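Chitinase (Thermococcus chitonophagus, PDB 5XSW) probably hydrolyses internal linkages of chitin as an endochitinase, and holds N-acetylglucosamine units in a glycan pocket. Local coordinates at residues A[249-253]-A[292-296]; A[259-264]-A[298-302]. All blocks are in the same frame, centred on the assembly; numbering follows the deposited sequence.

Contact 1 and contact 2 are both buried and share helix 288-311, which receives first the loop 249-253 and then, a turn further on, the helix 254-263 that this loop leads into. Their centres lie 11 Å apart, and they touch where V295 CG1 meets I260 CD1 at 3.9 Å. Contact 1 is loop on helix, a phenylalanine ring against small side chains, with the sugar site on the far side of the loop. Contact 2 is helix on helix, with longer side chains: isoleucine, methionine and two tyrosines. Each is mainly apolar between its segments and turns polar at one border, toward the glycan in contact 1 and a phosphate in contact 2; the second subunit reaches both borders.

Contact 1: A[249-253]-A[292-296]; sequences IFQVE and SPIVA. With NAG (2-acetamido-2-deoxy-beta-D-glucopyranose), chain C.
The ring of F250 lies against one side of helix 288-311, with the methyl group of A296 over one of its faces. A296 CB stands 3.8 Å from the ring centroid and 21° off the ring normal, a CH-pi contact displaced toward the CG end of the ring, where CB to CG measures 3.6 Å. With CG anti to the carbonyl carbon (chi1 -66°), the far half of the ring reaches one turn back along the helix. There CE2 comes within 3.5 Å of P293 CA, an approach that belongs to neither face nor edge, while S292 OG sits in the ring plane at its edge, 3.9 Å from CE2. That hydroxyl is hydrogen-bonded to A288 O, so its polar end is satisfied within its own helix. V252 adds a looser contact, its CG1 4.4 Å from V295 CG1.

Between F250 and V252, Q251 turns the other way, into the glycan pocket. Its chain bends at chi2 (-79°), and OE1 accepts a 2.7 Å hydrogen bond from O3 of the N-acetylglucosamine, while NE2 is hydrogen-bonded to G248 O, which helps fix the rotation of the amide. The sugar is also held by E213 and by R338 of the second subunit. An alanine in place of F250 would probably leave the A296 methyl without its aromatic partner and open a gap behind the loop that presents Q251 to the sugar.

F250 O is hydrogen-bonded to Y336 OH. Residues 249-253, the end of the connection from strand 235-239, lead into helix 254-263 and lie between the sugar and helix 288-311, with A210 of helix 203-214 and F188 of helix 186-199 touching F250, and M278 of helix 274-278 touching V252.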
loop_
_atom_site.group_PDB
_atom_site.type_symbol
_atom_site.label_atom_id
_atom_site.label_comp_id
_atom_site.label_asym_id
_atom_site.label_seq_id
_atom_site.Cartn_x
_atom_site.Cartn_y
_atom_site.Cartn_z
ATOM N N ILE A 249 -17.403 1.960 2.948
ATOM C CA ILE A 249 -18.339 0.916 2.548
ATOM C C ILE A 249 -17.707 -0.030 1.523
ATOM O O ILE A 249 -18.219 -1.098 1.337
ATOM C CB ILE A 249 -19.627 1.506 1.968
ATOM C CG1 ILE A 249 -19.352 2.426 0.762
ATOM C CG2 ILE A 249 -20.392 2.384 3.062
ATOM C CD1 ILE A 249 -20.707 2.881 0.030
ATOM N N PHE A 250 -16.619 0.375 0.889
ATOM C CA PHE A 250 -15.851 -0.518 -0.050
ATOM C C PHE A 250 -14.717 -1.284 0.612
ATOM O O PHE A 250 -14.079 -2.122 -0.029
ATOM C CB PHE A 250 -15.257 0.360 -1.166
ATOM C CG PHE A 250 -16.347 0.977 -2.028
ATOM C CD1 PHE A 250 -17.054 0.154 -2.931
ATOM C CD2 PHE A 250 -16.718 2.319 -1.840
ATOM C CE1 PHE A 250 -18.092 0.700 -3.739
ATOM C CE2 PHE A 250 -17.778 2.912 -2.630
ATOM C CZ PHE A 250 -18.433 2.098 -3.587
ATOM N N GLN A 251 -14.422 -0.934 1.878
ATOM C CA GLN A 251 -13.346 -1.618 2.678
ATOM C C GLN A 251 -12.030 -1.544 1.976
ATOM O O GLN A 251 -11.309 -2.531 1.831
ATOM C CB GLN A 251 -13.730 -3.078 2.993
ATOM C CG GLN A 251 -15.038 -3.113 3.871
ATOM C CD GLN A 251 -14.694 -2.802 5.369
ATOM O OE1 GLN A 251 -14.108 -3.659 6.041
ATOM N NE2 GLN A 251 -14.983 -1.577 5.848
ATOM N N VAL A 252 -11.714 -0.355 1.497
ATOM C CA VAL A 252 -10.398 -0.105 0.934
ATOM C C VAL A 252 -9.423 0.163 2.132
ATOM O O VAL A 252 -9.636 1.124 2.860
ATOM C CB VAL A 252 -10.379 1.136 -0.002
ATOM C CG1 VAL A 252 -8.903 1.426 -0.441
ATOM C CG2 VAL A 252 -11.309 0.908 -1.259
ATOM N N GLU A 253 -8.364 -0.630 2.263
ATOM C CA GLU A 253 -7.367 -0.437 3.349
ATOM C C GLU A 253 -6.307 0.584 3.039
ATOM O O GLU A 253 -6.079 0.929 1.864
ATOM C CB GLU A 253 -6.701 -1.795 3.662
ATOM C CG GLU A 253 -7.742 -2.760 4.188
ATOM C CD GLU A 253 -7.145 -4.089 4.662
ATOM O OE1 GLU A 253 -6.001 -4.076 5.162
ATOM O OE2 GLU A 253 -7.809 -5.135 4.517
ATOM N N SER A 292 -15.247 8.098 -2.137
ATOM C CA SER A 292 -14.949 6.680 -1.916
ATOM C C SER A 292 -15.322 5.777 -3.140
ATOM O O SER A 292 -14.568 4.879 -3.457
ATOM C CB SER A 292 -15.606 6.128 -0.636
ATOM O OG SER A 292 -17.026 6.103 -0.597
ATOM N N PRO A 293 -16.458 6.019 -3.819
ATOM C CA PRO A 293 -16.655 5.183 -5.022
ATOM C C PRO A 293 -15.636 5.465 -6.138
ATOM O O PRO A 293 -15.257 4.541 -6.865
ATOM C CB PRO A 293 -18.118 5.521 -5.458
ATOM C CG PRO A 293 -18.361 6.923 -4.834
ATOM C CD PRO A 293 -17.668 6.790 -3.483
ATOM N N ILE A 294 -15.130 6.679 -6.237
ATOM C CA ILE A 294 -14.062 6.941 -7.208
ATOM C C ILE A 294 -12.756 6.232 -6.817
ATOM O O ILE A 294 -12.074 5.607 -7.659
ATOM C CB ILE A 294 -13.874 8.473 -7.348
ATOM C CG1 ILE A 294 -15.144 9.029 -8.030
ATOM C CG2 ILE A 294 -12.611 8.789 -8.190
ATOM C CD1 ILE A 294 -15.406 10.517 -7.625
ATOM N N VAL A 295 -12.420 6.255 -5.525
ATOM C CA VAL A 295 -11.237 5.500 -5.053
ATOM C C VAL A 295 -11.385 3.991 -5.347
ATOM O O VAL A 295 -10.472 3.385 -5.833
ATOM C CB VAL A 295 -10.997 5.725 -3.521
ATOM C CG1 VAL A 295 -9.833 4.841 -2.986
ATOM C CG2 VAL A 295 -10.706 7.212 -3.300
ATOM N N ALA A 296 -12.522 3.414 -5.011
ATOM C CA ALA A 296 -12.749 2.011 -5.294
ATOM C C ALA A 296 -12.608 1.707 -6.799
ATOM O O ALA A 296 -11.962 0.717 -7.170
ATOM C CB ALA A 296 -14.148 1.555 -4.791
HETATM C C1 NAG C . -16.764 -8.315 5.145
HETATM C C2 NAG C . -15.744 -7.404 5.713
HETATM C C3 NAG C . -14.707 -7.017 4.672
HETATM C C4 NAG C . -14.108 -8.206 3.982
HETATM C C5 NAG C . -15.198 -9.021 3.415
HETATM C C6 NAG C . -14.597 -10.252 2.793
HETATM C C7 NAG C . -16.235 -5.731 7.551
HETATM C C8 NAG C . -16.958 -4.433 7.995
HETATM N N2 NAG C . -16.421 -6.199 6.235
HETATM O O3 NAG C . -13.638 -6.227 5.235
HETATM O O4 NAG C . -13.336 -7.795 2.833
HETATM O O5 NAG C . -16.133 -9.458 4.463
HETATM O O6 NAG C . -15.747 -10.994 2.405
HETATM O O7 NAG C . -15.478 -6.374 8.286
#

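Contact 2: A[259-264]-A[298-302]. With PO4 (phosphate ion), chain E.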
loop_
_atom_site.group_PDB
_atom_site.type_symbol
_atom_site.label_atom_id
_atom_site.label_comp_id
_atom_site.label_asym_id
_atom_site.label_seq_id
_atom_site.Cartn_x
_atom_site.Cartn_y
_atom_site.Cartn_z
ATOM N N GLN A 259 -0.788 2.650 -2.224
ATOM C CA GLN A 259 -0.252 2.173 -3.513
ATOM C C GLN A 259 -0.927 2.869 -4.735
ATOM O O GLN A 259 -0.255 3.297 -5.711
ATOM C CB GLN A 259 -0.435 0.651 -3.555
ATOM C CG GLN A 259 -0.092 -0.032 -4.868
ATOM C CD GLN A 259 -0.414 -1.510 -4.783
ATOM O OE1 GLN A 259 0.477 -2.355 -4.869
ATOM N NE2 GLN A 259 -1.659 -1.814 -4.509
ATOM N N ILE A 260 -2.249 3.024 -4.710
ATOM C CA ILE A 260 -2.868 3.661 -5.892
ATOM C C ILE A 260 -2.607 5.144 -5.950
ATOM O O ILE A 260 -2.441 5.704 -7.037
ATOM C CB ILE A 260 -4.393 3.390 -6.011
ATOM C CG1 ILE A 260 -5.170 3.979 -4.861
ATOM C CG2 ILE A 260 -4.638 1.883 -6.192
ATOM C CD1 ILE A 260 -6.677 3.594 -4.887
ATOM N N LYS A 261 -2.444 5.796 -4.797
ATOM C CA LYS A 261 -1.869 7.128 -4.780
ATOM C C LYS A 261 -0.479 7.184 -5.449
ATOM O O LYS A 261 -0.174 8.103 -6.250
ATOM C CB LYS A 261 -1.785 7.606 -3.297
ATOM C CG LYS A 261 -1.620 8.996 -3.033
ATOM C CD LYS A 261 -1.722 9.234 -1.464
ATOM C CE LYS A 261 -0.965 10.503 -1.176
ATOM N NZ LYS A 261 -1.067 10.730 0.297
ATOM N N ALA A 262 0.397 6.232 -5.138
ATOM C CA ALA A 262 1.729 6.227 -5.783
ATOM C C ALA A 262 1.615 6.024 -7.318
ATOM O O ALA A 262 2.323 6.641 -8.106
ATOM C CB ALA A 262 2.631 5.093 -5.186
ATOM N N TYR A 263 0.694 5.162 -7.718
ATOM C CA TYR A 263 0.564 4.804 -9.146
ATOM C C TYR A 263 -0.079 5.932 -9.941
ATOM O O TYR A 263 0.108 6.057 -11.166
ATOM C CB TYR A 263 -0.280 3.540 -9.323
ATOM C CG TYR A 263 0.318 2.251 -8.819
ATOM C CD1 TYR A 263 1.636 2.173 -8.401
ATOM C CD2 TYR A 263 -0.479 1.099 -8.743
ATOM C CE1 TYR A 263 2.174 0.967 -7.911
ATOM C CE2 TYR A 263 0.045 -0.102 -8.307
ATOM C CZ TYR A 263 1.372 -0.160 -7.898
ATOM O OH TYR A 263 1.835 -1.367 -7.461
ATOM N N TYR A 264 -0.861 6.751 -9.257
ATOM C CA TYR A 264 -1.657 7.742 -9.955
ATOM C C TYR A 264 -1.432 9.151 -9.440
ATOM O O TYR A 264 -2.345 9.798 -8.912
ATOM C CB TYR A 264 -3.135 7.356 -9.866
ATOM C CG TYR A 264 -3.507 6.186 -10.773
ATOM C CD1 TYR A 264 -3.519 6.351 -12.179
ATOM C CD2 TYR A 264 -3.845 4.946 -10.251
ATOM C CE1 TYR A 264 -3.875 5.302 -13.047
ATOM C CE2 TYR A 264 -4.174 3.841 -11.133
ATOM C CZ TYR A 264 -4.200 4.072 -12.531
ATOM O OH TYR A 264 -4.576 3.068 -13.371
ATOM N N VAL A 298 -10.799 3.409 -9.032
ATOM C CA VAL A 298 -9.392 3.469 -9.385
ATOM C C VAL A 298 -8.648 2.233 -8.903
ATOM O O VAL A 298 -7.777 1.735 -9.608
ATOM C CB VAL A 298 -8.726 4.765 -8.824
ATOM C CG1 VAL A 298 -7.180 4.787 -9.025
ATOM C CG2 VAL A 298 -9.407 6.024 -9.537
ATOM N N SER A 299 -8.996 1.727 -7.717
ATOM C CA SER A 299 -8.358 0.506 -7.235
ATOM C C SER A 299 -8.618 -0.695 -8.160
ATOM O O SER A 299 -7.725 -1.507 -8.433
ATOM C CB SER A 299 -8.875 0.172 -5.811
ATOM O OG SER A 299 -8.072 -0.866 -5.248
ATOM N N LEU A 300 -9.862 -0.838 -8.587
ATOM C CA LEU A 300 -10.248 -1.871 -9.534
ATOM C C LEU A 300 -9.569 -1.663 -10.881
ATOM O O LEU A 300 -9.087 -2.594 -11.503
ATOM C CB LEU A 300 -11.758 -1.887 -9.697
ATOM C CG LEU A 300 -12.516 -2.329 -8.452
ATOM C CD1 LEU A 300 -13.939 -1.810 -8.467
ATOM C CD2 LEU A 300 -12.485 -3.836 -8.344
ATOM N N THR A 301 -9.503 -0.410 -11.293
ATOM C CA THR A 301 -8.885 -0.038 -12.546
ATOM C C THR A 301 -7.420 -0.436 -12.517
ATOM O O THR A 301 -6.890 -0.916 -13.496
ATOM C CB THR A 301 -9.019 1.468 -12.804
ATOM O OG1 THR A 301 -10.388 1.777 -13.055
ATOM C CG2 THR A 301 -8.174 1.895 -13.985
ATOM N N MET A 302 -6.790 -0.264 -11.365
ATOM C CA MET A 302 -5.391 -0.588 -11.211
ATOM C C MET A 302 -5.158 -2.067 -11.496
ATOM O O MET A 302 -4.198 -2.414 -12.144
ATOM C CB MET A 302 -4.916 -0.254 -9.799
ATOM C CG MET A 302 -3.512 -0.735 -9.479
ATOM S SD MET A 302 -3.442 -2.439 -8.902
ATOM C CE MET A 302 -3.995 -2.248 -7.213
HETATM P P PO4 E . -2.856 -5.067 -3.814
HETATM O O1 PO4 E . -3.478 -4.317 -2.694
HETATM O O2 PO4 E . -2.459 -4.233 -5.001
HETATM O O3 PO4 E . -1.662 -5.768 -3.225
HETATM O O4 PO4 E . -3.731 -6.053 -4.466
#
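I260 and M302 meet at the crossing of two helices, 254-263 and 288-311, within the helical part of the chitinase. The short segments approach to 10.4 Å between axes and cross at 72°, a steep angle that confines the packing to a few residues. I260 points into the crossing: its CG1 branch lies between the backbone N and the carbonyl carbon, and CD1 reaches V298 CG1 at 4.3 Å, while CG2 rests 4.2 Å from M302 CB. S299 OG is hydrogen-bonded to N256 OD1 and takes no polar part between the segments.

In M302, CG leaves anti to the backbone N (chi1 172°), which sets it at the edge of the Y263 ring, close to the ring plane and 3.6 Å from CD2. The bends at chi2 and chi3 then turn the terminal methyl back toward Q259. Around the Y263 ring, W477 supplies an edge-to-face partner.

Y264, the first residue to leave the helical conformation, extends its ring past V298 in the opposite direction, with CD2 3.6 Å from CG1. Farther out, its hydroxyl meets the T301 methyl crosswise, OH to CG2 3.8 Å; T301 OG1 instead is hydrogen-bonded to A297 O of its own helix.

Q259 runs out extended beside M302, its amide in the border with the second subunit, where OE1 is hydrogen-bonded to S254 OG of that subunit. The phosphate there, probably from the crystallisation liquor, is also held by V340 and N256 of the same chain as Q259 and by S254 and G255 of the second subunit. Q259 NE2 donates to its O2 at 2.6 Å with an N-H...O angle of 148°, and M302 CE lies 3.3 Å from the same O2.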